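Local structure of archaemetzincin (Archaeoglobus fulgidus, 3ZVS) at residues 109-121 / 133-147. The protein is probably a zinc metalloprotease of the metzincin type, with one catalytic and one apparently structural zinc ion and an unknown natural substrate. Residues are numbered along the deposited sequence; the frame is centred on the assembly and turned at random.
Sequences ERVVKEAVHEIGH and VMRFSNSVQDVDRKP. With ZN (zinc ion), chain D.
H117 and H121 share one methyl group, CE of M134, which lies over a face of each ring. This is the Met-turn of the metzincins, packed under the zinc-binding histidines of the HExxH helix. CE sits 3.6 Å from the H121 ring centroid, a CH-pi contact. H121 ND1 hydrogen-bonds to L125 O. H117 can be followed outward. Its CB is 3.8 Å from V133 O. CG also lies near that oxygen and is anti to the backbone N (chi1 -179°), which turns the ring toward segment 133-147. ND1 donates to V133 O at 2.8 Å, in the ring plane and on a carbonyl lone pair, at 172°. CE1 lies 3.2 Å from R135 O. CD2 is beside NE2 on the zinc side. NE2 binds the catalytic zinc ion at 2.1 Å, with H121 and H127. The V133 carbonyl helps fix the rotation of this ligand. K146 NZ donates to R135 O and S137 OG and forms a salt bridge with E114 OE2, whose hydrogen bond is weak. R110 holds D144 side-on, NE to OD1 and NH2 to OD2 (2.8 Å), the planes 24° apart. V140 CB lies over the guanidinium, and NH1 bonds to L99 O. A leucine at R110 would probably leave the D144 carboxylate without its charged mate and less firmly fixed. K113 NZ caps helix 140-145 at its C-terminal end, donating to V143 O and, at 2.8 Å, to K146 O.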
ATOM      1  N   GLU A 109      -8.974  -4.295   8.176  1.00 10.31           N
ATOM      2  CA  GLU A 109      -8.245  -5.488   7.810  1.00 11.79           C
ATOM      3  C   GLU A 109      -7.717  -5.383   6.371  1.00 11.22           C
ATOM      4  O   GLU A 109      -6.567  -5.736   6.080  1.00 12.57           O
ATOM      5  CB  GLU A 109      -9.186  -6.674   7.949  1.00 13.30           C
ATOM      6  CG  GLU A 109      -8.531  -7.961   7.630  1.00 20.60           C
ATOM      7  CD  GLU A 109      -9.461  -9.153   7.758  1.00 20.49           C
ATOM      8  OE1 GLU A 109     -10.557  -9.142   7.168  1.00 21.51           O
ATOM      9  OE2 GLU A 109      -9.038 -10.135   8.401  1.00 23.05           O
ATOM     10  N   ARG A 110      -8.543  -4.862   5.475  1.00  9.57           N
ATOM     11  CA  ARG A 110      -8.131  -4.685   4.086  1.00 10.38           C
ATOM     12  C   ARG A 110      -6.980  -3.685   3.981  1.00 12.38           C
ATOM     13  O   ARG A 110      -6.036  -3.892   3.221  1.00  9.69           O
ATOM     14  CB  ARG A 110      -9.282  -4.141   3.271  1.00  8.02           C
ATOM     15  CG  ARG A 110     -10.395  -5.156   3.031  1.00  8.94           C
ATOM     16  CD  ARG A 110     -11.576  -4.505   2.381  1.00 10.90           C
ATOM     17  NE  ARG A 110     -12.585  -5.486   1.995  1.00 12.03           N
ATOM     18  CZ  ARG A 110     -13.678  -5.193   1.303  1.00 12.84           C
ATOM     19  NH1 ARG A 110     -13.956  -3.947   0.959  1.00 13.75           N
ATOM     20  NH2 ARG A 110     -14.520  -6.155   0.969  1.00 14.70           N
ATOM     21  N   VAL A 111      -7.068  -2.588   4.721  1.00  9.65           N
ATOM     22  CA  VAL A 111      -6.007  -1.595   4.683  1.00  9.42           C
ATOM     23  C   VAL A 111      -4.666  -2.198   5.103  1.00 10.38           C
ATOM     24  O   VAL A 111      -3.632  -1.980   4.461  1.00  9.51           O
ATOM     25  CB  VAL A 111      -6.370  -0.390   5.561  1.00  9.81           C
ATOM     26  CG1 VAL A 111      -5.175   0.522   5.736  1.00 10.55           C
ATOM     27  CG2 VAL A 111      -7.534   0.361   4.966  1.00 10.67           C
ATOM     28  N   VAL A 112      -4.654  -2.927   6.225  1.00 10.18           N
ATOM     29  CA  VAL A 112      -3.419  -3.531   6.690  1.00  8.86           C
ATOM     30  C   VAL A 112      -2.896  -4.545   5.650  1.00  9.84           C
ATOM     31  O   VAL A 112      -1.695  -4.515   5.304  1.00  9.57           O
ATOM     32  CB  VAL A 112      -3.567  -4.174   8.075  1.00  9.78           C
ATOM     33  CG1 VAL A 112      -2.272  -4.819   8.477  1.00 12.37           C
ATOM     34  CG2 VAL A 112      -4.009  -3.134   9.096  1.00 13.67           C
ATOM     35  N   LYS A 113      -3.763  -5.431   5.151  1.00  9.79           N
ATOM     36  CA  LYS A 113      -3.342  -6.425   4.149  1.00 10.05           C
ATOM     37  C   LYS A 113      -2.659  -5.766   2.961  1.00 10.26           C
ATOM     38  O   LYS A 113      -1.601  -6.193   2.524  1.00 10.93           O
ATOM     39  CB  LYS A 113      -4.535  -7.241   3.630  1.00 11.18           C
ATOM     40  CG  LYS A 113      -5.086  -8.274   4.577  1.00 12.16           C
ATOM     41  CD  LYS A 113      -6.275  -8.969   3.961  1.00 12.79           C
ATOM     42  CE  LYS A 113      -6.796 -10.058   4.903  1.00 13.92           C
ATOM     43  NZ  LYS A 113      -8.045 -10.591   4.339  1.00 13.71           N
ATOM     44  N   GLU A 114      -3.290  -4.728   2.435  1.00  9.38           N
ATOM     45  CA  GLU A 114      -2.794  -4.143   1.211  1.00 10.10           C
ATOM     46  C   GLU A 114      -1.536  -3.305   1.440  1.00  9.26           C
ATOM     47  O   GLU A 114      -0.648  -3.247   0.576  1.00  9.79           O
ATOM     48  CB  GLU A 114      -3.920  -3.366   0.523  1.00 10.12           C
ATOM     49  CG  GLU A 114      -5.065  -4.296   0.085  1.00 11.67           C
ATOM     50  CD  GLU A 114      -4.611  -5.318  -0.898  1.00 13.47           C
ATOM     51  OE1 GLU A 114      -4.581  -4.966  -2.085  1.00 12.99           O
ATOM     52  OE2 GLU A 114      -4.228  -6.444  -0.529  1.00 13.12           O
ATOM     53  N   ALA A 115      -1.415  -2.671   2.607  1.00  9.43           N
ATOM     54  CA  ALA A 115      -0.150  -2.017   2.960  1.00  9.81           C
ATOM     55  C   ALA A 115       1.000  -3.021   3.091  1.00 10.39           C
ATOM     56  O   ALA A 115       2.085  -2.797   2.581  1.00 10.12           O
ATOM     57  CB  ALA A 115      -0.296  -1.225   4.279  1.00  8.65           C
ATOM     58  N   VAL A 116       0.753  -4.123   3.789  1.00  9.42           N
ATOM     59  CA  VAL A 116       1.738  -5.169   3.954  1.00  9.49           C
ATOM     60  C   VAL A 116       2.170  -5.707   2.598  1.00  8.99           C
ATOM     61  O   VAL A 116       3.362  -5.912   2.351  1.00  9.89           O
ATOM     62  CB  VAL A 116       1.175  -6.260   4.851  1.00  7.95           C
ATOM     63  CG1 VAL A 116       2.081  -7.504   4.858  1.00 10.66           C
ATOM     64  CG2 VAL A 116       1.054  -5.750   6.298  1.00 10.94           C
ATOM     65  N   HIS A 117       1.204  -5.914   1.706  1.00  9.30           N
ATOM     66  CA  HIS A 117       1.481  -6.381   0.336  1.00 10.43           C
ATOM     67  C   HIS A 117       2.465  -5.444  -0.384  1.00 10.07           C
ATOM     68  O   HIS A 117       3.448  -5.849  -0.979  1.00  9.57           O
ATOM     69  CB  HIS A 117       0.156  -6.468  -0.416  1.00 10.32           C
ATOM     70  CG  HIS A 117       0.291  -6.952  -1.818  1.00  9.69           C
ATOM     71  ND1 HIS A 117       0.134  -8.281  -2.165  1.00  8.95           N
ATOM     72  CD2 HIS A 117       0.597  -6.300  -2.974  1.00 10.64           C
ATOM     73  CE1 HIS A 117       0.303  -8.417  -3.475  1.00  8.37           C
ATOM     74  NE2 HIS A 117       0.579  -7.227  -3.987  1.00 10.68           N
ATOM     75  N   GLU A 118       2.167  -4.147  -0.351  1.00  9.48           N
ATOM     76  CA  GLU A 118       3.027  -3.185  -1.027  1.00  8.67           C
ATOM     77  C   GLU A 118       4.434  -3.169  -0.432  1.00 10.76           C
ATOM     78  O   GLU A 118       5.427  -3.121  -1.135  1.00 11.02           O
ATOM     79  CB  GLU A 118       2.405  -1.778  -0.961  1.00 10.41           C
ATOM     80  CG  GLU A 118       1.140  -1.626  -1.787  1.00 10.95           C
ATOM     81  CD  GLU A 118       1.285  -2.101  -3.204  1.00 10.89           C
ATOM     82  OE1 GLU A 118       2.333  -1.815  -3.844  1.00 12.00           O
ATOM     83  OE2 GLU A 118       0.376  -2.779  -3.708  1.00 12.43           O
ATOM     84  N   ILE A 119       4.527  -3.166   0.875  1.00  9.85           N
ATOM     85  CA  ILE A 119       5.828  -3.128   1.528  1.00 10.67           C
ATOM     86  C   ILE A 119       6.597  -4.421   1.205  1.00 11.97           C
ATOM     87  O   ILE A 119       7.785  -4.386   0.972  1.00 11.44           O
ATOM     88  CB  ILE A 119       5.680  -2.881   3.057  1.00  9.90           C
ATOM     89  CG1 ILE A 119       5.188  -1.466   3.325  1.00 12.15           C
ATOM     90  CG2 ILE A 119       6.988  -3.099   3.790  1.00 12.13           C
ATOM     91  CD1 ILE A 119       4.571  -1.326   4.698  1.00 14.95           C
ATOM     92  N   GLY A 120       5.901  -5.550   1.147  1.00 11.24           N
ATOM     93  CA  GLY A 120       6.547  -6.790   0.757  1.00 11.38           C
ATOM     94  C   GLY A 120       7.218  -6.662  -0.596  1.00 11.29           C
ATOM     95  O   GLY A 120       8.323  -7.181  -0.771  1.00 12.26           O
ATOM     96  N   HIS A 121       6.561  -6.023  -1.558  1.00 10.64           N
ATOM     97  CA  HIS A 121       7.219  -5.769  -2.840  1.00 10.58           C
ATOM     98  C   HIS A 121       8.474  -4.916  -2.701  1.00 13.18           C
ATOM     99  O   HIS A 121       9.487  -5.205  -3.334  1.00 12.93           O
ATOM    100  CB  HIS A 121       6.310  -5.029  -3.807  1.00  9.93           C
ATOM    101  CG  HIS A 121       5.213  -5.844  -4.440  1.00  8.80           C
ATOM    102  ND1 HIS A 121       5.409  -7.066  -5.051  1.00 10.28           N
ATOM    103  CD2 HIS A 121       3.912  -5.535  -4.642  1.00  9.37           C
ATOM    104  CE1 HIS A 121       4.264  -7.468  -5.597  1.00 10.25           C
ATOM    105  NE2 HIS A 121       3.338  -6.561  -5.342  1.00 10.16           N
ATOM    106  N   VAL A 133      -0.227 -13.067   1.992  1.00  9.68           N
ATOM    107  CA  VAL A 133      -0.568 -11.668   1.716  1.00  9.51           C
ATOM    108  C   VAL A 133       0.025 -11.182   0.391  1.00 11.06           C
ATOM    109  O   VAL A 133      -0.484 -10.217  -0.172  1.00 10.25           O
ATOM    110  CB  VAL A 133      -0.077 -10.807   2.903  1.00  9.62           C
ATOM    111  CG1 VAL A 133       1.447 -10.747   2.974  1.00 10.51           C
ATOM    112  CG2 VAL A 133      -0.697  -9.420   2.863  1.00 10.96           C
ATOM    113  N   MET A 134       1.096 -11.829  -0.093  1.00  9.95           N
ATOM    114  CA  MET A 134       1.693 -11.482  -1.370  1.00  9.36           C
ATOM    115  C   MET A 134       0.960 -12.007  -2.597  1.00  8.38           C
ATOM    116  O   MET A 134       1.390 -11.715  -3.721  1.00  9.97           O
ATOM    117  CB  MET A 134       3.194 -11.868  -1.427  1.00 10.21           C
ATOM    118  CG  MET A 134       4.114 -11.046  -0.483  1.00 10.16           C
ATOM    119  SD  MET A 134       3.873  -9.242  -0.583  1.00 10.42           S
ATOM    120  CE  MET A 134       4.148  -8.939  -2.354  1.00 11.33           C
ATOM    121  N   ARG A 135      -0.149 -12.710  -2.427  1.00  9.44           N
ATOM    122  CA  ARG A 135      -0.989 -13.029  -3.591  1.00 10.54           C
ATOM    123  C   ARG A 135      -1.438 -11.749  -4.252  1.00 10.81           C
ATOM    124  O   ARG A 135      -1.839 -10.784  -3.569  1.00 10.58           O
ATOM    125  CB  ARG A 135      -2.274 -13.722  -3.162  1.00 15.01           C
ATOM    126  CG  ARG A 135      -2.179 -15.174  -2.805  1.00 17.83           C
ATOM    127  CD  ARG A 135      -3.636 -15.708  -2.714  1.00 24.79           C
ATOM    128  NE  ARG A 135      -3.742 -16.944  -1.946  1.00 26.94           N
ATOM    129  CZ  ARG A 135      -4.830 -17.343  -1.312  1.00 23.93           C
ATOM    130  NH1 ARG A 135      -5.940 -16.591  -1.304  1.00 21.90           N
ATOM    131  NH2 ARG A 135      -4.806 -18.506  -0.688  1.00 31.34           N
ATOM    132  N   PHE A 136      -1.407 -11.710  -5.578  1.00  9.25           N
ATOM    133  CA  PHE A 136      -2.139 -10.689  -6.306  1.00 11.65           C
ATOM    134  C   PHE A 136      -3.626 -10.786  -6.036  1.00 12.00           C
ATOM    135  O   PHE A 136      -4.184 -11.903  -6.005  1.00 11.96           O
ATOM    136  CB  PHE A 136      -1.878 -10.837  -7.796  1.00 11.23           C
ATOM    137  CG  PHE A 136      -2.711  -9.914  -8.651  1.00 11.33           C
ATOM    138  CD1 PHE A 136      -2.327  -8.603  -8.865  1.00 12.36           C
ATOM    139  CD2 PHE A 136      -3.917 -10.360  -9.199  1.00 11.15           C
ATOM    140  CE1 PHE A 136      -3.103  -7.756  -9.629  1.00 13.46           C
ATOM    141  CE2 PHE A 136      -4.687  -9.504  -9.982  1.00 12.08           C
ATOM    142  CZ  PHE A 136      -4.270  -8.203 -10.179  1.00 10.18           C
ATOM    143  N   SER A 137      -4.277  -9.644  -5.837  1.00 10.63           N
ATOM    144  CA  SER A 137      -5.732  -9.598  -5.681  1.00 10.41           C
ATOM    145  C   SER A 137      -6.364  -8.837  -6.803  1.00 12.67           C
ATOM    146  O   SER A 137      -6.036  -7.662  -7.027  1.00 11.78           O
ATOM    147  CB  SER A 137      -6.137  -8.934  -4.357  1.00 10.52           C
ATOM    148  OG  SER A 137      -5.607  -9.636  -3.240  1.00 12.35           O
ATOM    149  N   ASN A 138      -7.242  -9.485  -7.548  1.00 11.96           N
ATOM    150  CA  ASN A 138      -7.880  -8.814  -8.665  1.00 10.65           C
ATOM    151  C   ASN A 138      -8.929  -7.833  -8.198  1.00 11.38           C
ATOM    152  O   ASN A 138      -9.136  -6.802  -8.831  1.00 13.08           O
ATOM    153  CB  ASN A 138      -8.531  -9.846  -9.605  1.00 12.37           C
ATOM    154  CG  ASN A 138      -8.778  -9.273 -10.963  1.00 10.90           C
ATOM    155  OD1 ASN A 138      -7.877  -8.680 -11.546  1.00 12.38           O
ATOM    156  ND2 ASN A 138     -10.005  -9.366 -11.441  1.00 14.08           N
ATOM    157  N   SER A 139      -9.605  -8.199  -7.124  1.00 14.45           N
ATOM    158  CA  SER A 139     -10.728  -7.445  -6.567  1.00 13.79           C
ATOM    159  C   SER A 139     -10.629  -7.494  -5.055  1.00 13.61           C
ATOM    160  O   SER A 139      -9.846  -8.278  -4.493  1.00 12.63           O
ATOM    161  CB  SER A 139     -12.038  -8.121  -6.947  1.00 17.13           C
ATOM    162  OG  SER A 139     -12.105  -9.365  -6.284  1.00 20.11           O
ATOM    163  N   VAL A 140     -11.441  -6.690  -4.358  1.00 13.17           N
ATOM    164  CA  VAL A 140     -11.498  -6.792  -2.893  1.00 15.15           C
ATOM    165  C   VAL A 140     -12.001  -8.135  -2.350  1.00 12.50           C
ATOM    166  O   VAL A 140     -11.656  -8.501  -1.258  1.00 13.92           O
ATOM    167  CB  VAL A 140     -12.329  -5.661  -2.208  1.00 17.96           C
ATOM    168  CG1 VAL A 140     -11.691  -4.370  -2.442  1.00 24.00           C
ATOM    169  CG2 VAL A 140     -13.775  -5.657  -2.662  1.00 14.12           C
ATOM    170  N   GLN A 141     -12.803  -8.871  -3.124  1.00 14.73           N
ATOM    171  CA  GLN A 141     -13.174 -10.225  -2.729  1.00 15.49           C
ATOM    172  C   GLN A 141     -11.902 -11.075  -2.627  1.00 14.26           C
ATOM    173  O   GLN A 141     -11.757 -11.905  -1.724  1.00 15.95           O
ATOM    174  CB  GLN A 141     -14.156 -10.843  -3.728  1.00 18.27           C
ATOM    175  CG  GLN A 141     -15.595 -10.247  -3.670  1.00 24.27           C
ATOM    176  CD  GLN A 141     -15.752  -8.830  -4.273  1.00 33.89           C
ATOM    177  OE1 GLN A 141     -14.972  -8.393  -5.122  1.00 26.01           O
ATOM    178  NE2 GLN A 141     -16.796  -8.129  -3.844  1.00 52.26           N
ATOM    179  N   ASP A 142     -10.962 -10.858  -3.547  1.00 13.43           N
ATOM    180  CA  ASP A 142      -9.692 -11.575  -3.455  1.00 12.45           C
ATOM    181  C   ASP A 142      -8.910 -11.125  -2.219  1.00 13.17           C
ATOM    182  O   ASP A 142      -8.287 -11.917  -1.535  1.00 12.71           O
ATOM    183  CB  ASP A 142      -8.820 -11.382  -4.700  1.00 12.03           C
ATOM    184  CG  ASP A 142      -9.335 -12.087  -5.926  1.00 18.54           C
ATOM    185  OD1 ASP A 142     -10.142 -13.052  -5.845  1.00 15.58           O
ATOM    186  OD2 ASP A 142      -8.887 -11.689  -7.008  1.00 21.70           O
ATOM    187  N   VAL A 143      -8.890  -9.816  -1.964  1.00 12.51           N
ATOM    188  CA  VAL A 143      -8.191  -9.322  -0.785  1.00 12.11           C
ATOM    189  C   VAL A 143      -8.727 -10.020   0.476  1.00  9.46           C
ATOM    190  O   VAL A 143      -7.968 -10.443   1.357  1.00 11.45           O
ATOM    191  CB  VAL A 143      -8.340  -7.768  -0.651  1.00 10.81           C
ATOM    192  CG1 VAL A 143      -7.699  -7.268   0.630  1.00 11.23           C
ATOM    193  CG2 VAL A 143      -7.699  -7.067  -1.859  1.00 12.25           C
ATOM    194  N   ASP A 144     -10.048 -10.109   0.566  1.00 13.23           N
ATOM    195  CA  ASP A 144     -10.682 -10.667   1.757  1.00 12.49           C
ATOM    196  C   ASP A 144     -10.307 -12.153   1.954  1.00 13.42           C
ATOM    197  O   ASP A 144     -10.231 -12.614   3.077  1.00 16.05           O
ATOM    198  CB  ASP A 144     -12.197 -10.512   1.692  1.00 13.05           C
ATOM    199  CG  ASP A 144     -12.655  -9.081   1.877  1.00 14.85           C
ATOM    200  OD1 ASP A 144     -11.845  -8.240   2.316  1.00 14.58           O
ATOM    201  OD2 ASP A 144     -13.826  -8.824   1.566  1.00 16.27           O
ATOM    202  N   ARG A 145     -10.092 -12.855   0.841  1.00 12.52           N
ATOM    203  CA  ARG A 145      -9.743 -14.278   0.888  1.00 13.37           C
ATOM    204  C   ARG A 145      -8.287 -14.564   1.250  1.00 18.30           C
ATOM    205  O   ARG A 145      -7.962 -15.646   1.729  1.00 21.66           O
ATOM    206  CB  ARG A 145     -10.098 -14.926  -0.431  1.00 16.00           C
ATOM    207  CG  ARG A 145     -11.565 -15.243  -0.532  1.00 22.91           C
ATOM    208  CD  ARG A 145     -11.846 -16.080  -1.763  1.00 32.11           C
ATOM    209  NE  ARG A 145     -11.702 -15.291  -2.981  1.00 30.73           N
ATOM    210  CZ  ARG A 145     -12.723 -14.765  -3.658  1.00 36.19           C
ATOM    211  NH1 ARG A 145     -13.968 -14.925  -3.233  1.00 33.01           N
ATOM    212  NH2 ARG A 145     -12.495 -14.065  -4.760  1.00 23.55           N
ATOM    213  N   LYS A 146      -7.381 -13.627   1.004  1.00 12.70           N
ATOM    214  CA  LYS A 146      -5.988 -13.846   1.351  1.00 12.56           C
ATOM    215  C   LYS A 146      -5.689 -13.411   2.781  1.00 12.92           C
ATOM    216  O   LYS A 146      -6.384 -12.581   3.353  1.00 12.50           O
ATOM    217  CB  LYS A 146      -5.069 -13.135   0.369  1.00 12.27           C
ATOM    218  CG  LYS A 146      -4.851 -11.626   0.598  1.00 13.82           C
ATOM    219  CD  LYS A 146      -3.993 -11.059  -0.564  1.00 12.33           C
ATOM    220  CE  LYS A 146      -3.741  -9.572  -0.438  1.00 11.70           C
ATOM    221  NZ  LYS A 146      -3.282  -9.013  -1.785  1.00 12.80           N
ATOM    222  N   PRO A 147      -4.658 -14.000   3.395  1.00 12.59           N
ATOM    223  CA  PRO A 147      -4.353 -13.630   4.779  1.00 10.48           C
ATOM    224  C   PRO A 147      -3.485 -12.368   4.858  1.00 12.06           C
ATOM    225  O   PRO A 147      -2.926 -11.925   3.841  1.00 12.17           O
ATOM    226  CB  PRO A 147      -3.562 -14.848   5.267  1.00 13.50           C
ATOM    227  CG  PRO A 147      -2.804 -15.247   4.064  1.00 13.33           C
ATOM    228  CD  PRO A 147      -3.706 -15.002   2.883  1.00 14.59           C
TER
HETATM  229 ZN    ZN D1159       1.351  -6.791  -5.863  1.00 10.42          ZN
HETATM  230  O   HOH W   1      -9.949  -8.453   4.409  1.00 17.22           O
HETATM  231  O   HOH W   2     -11.618 -11.324   5.254  1.00 25.99           O
HETATM  232  O   HOH W   3      -2.843  -6.431  -3.368  1.00 13.90           O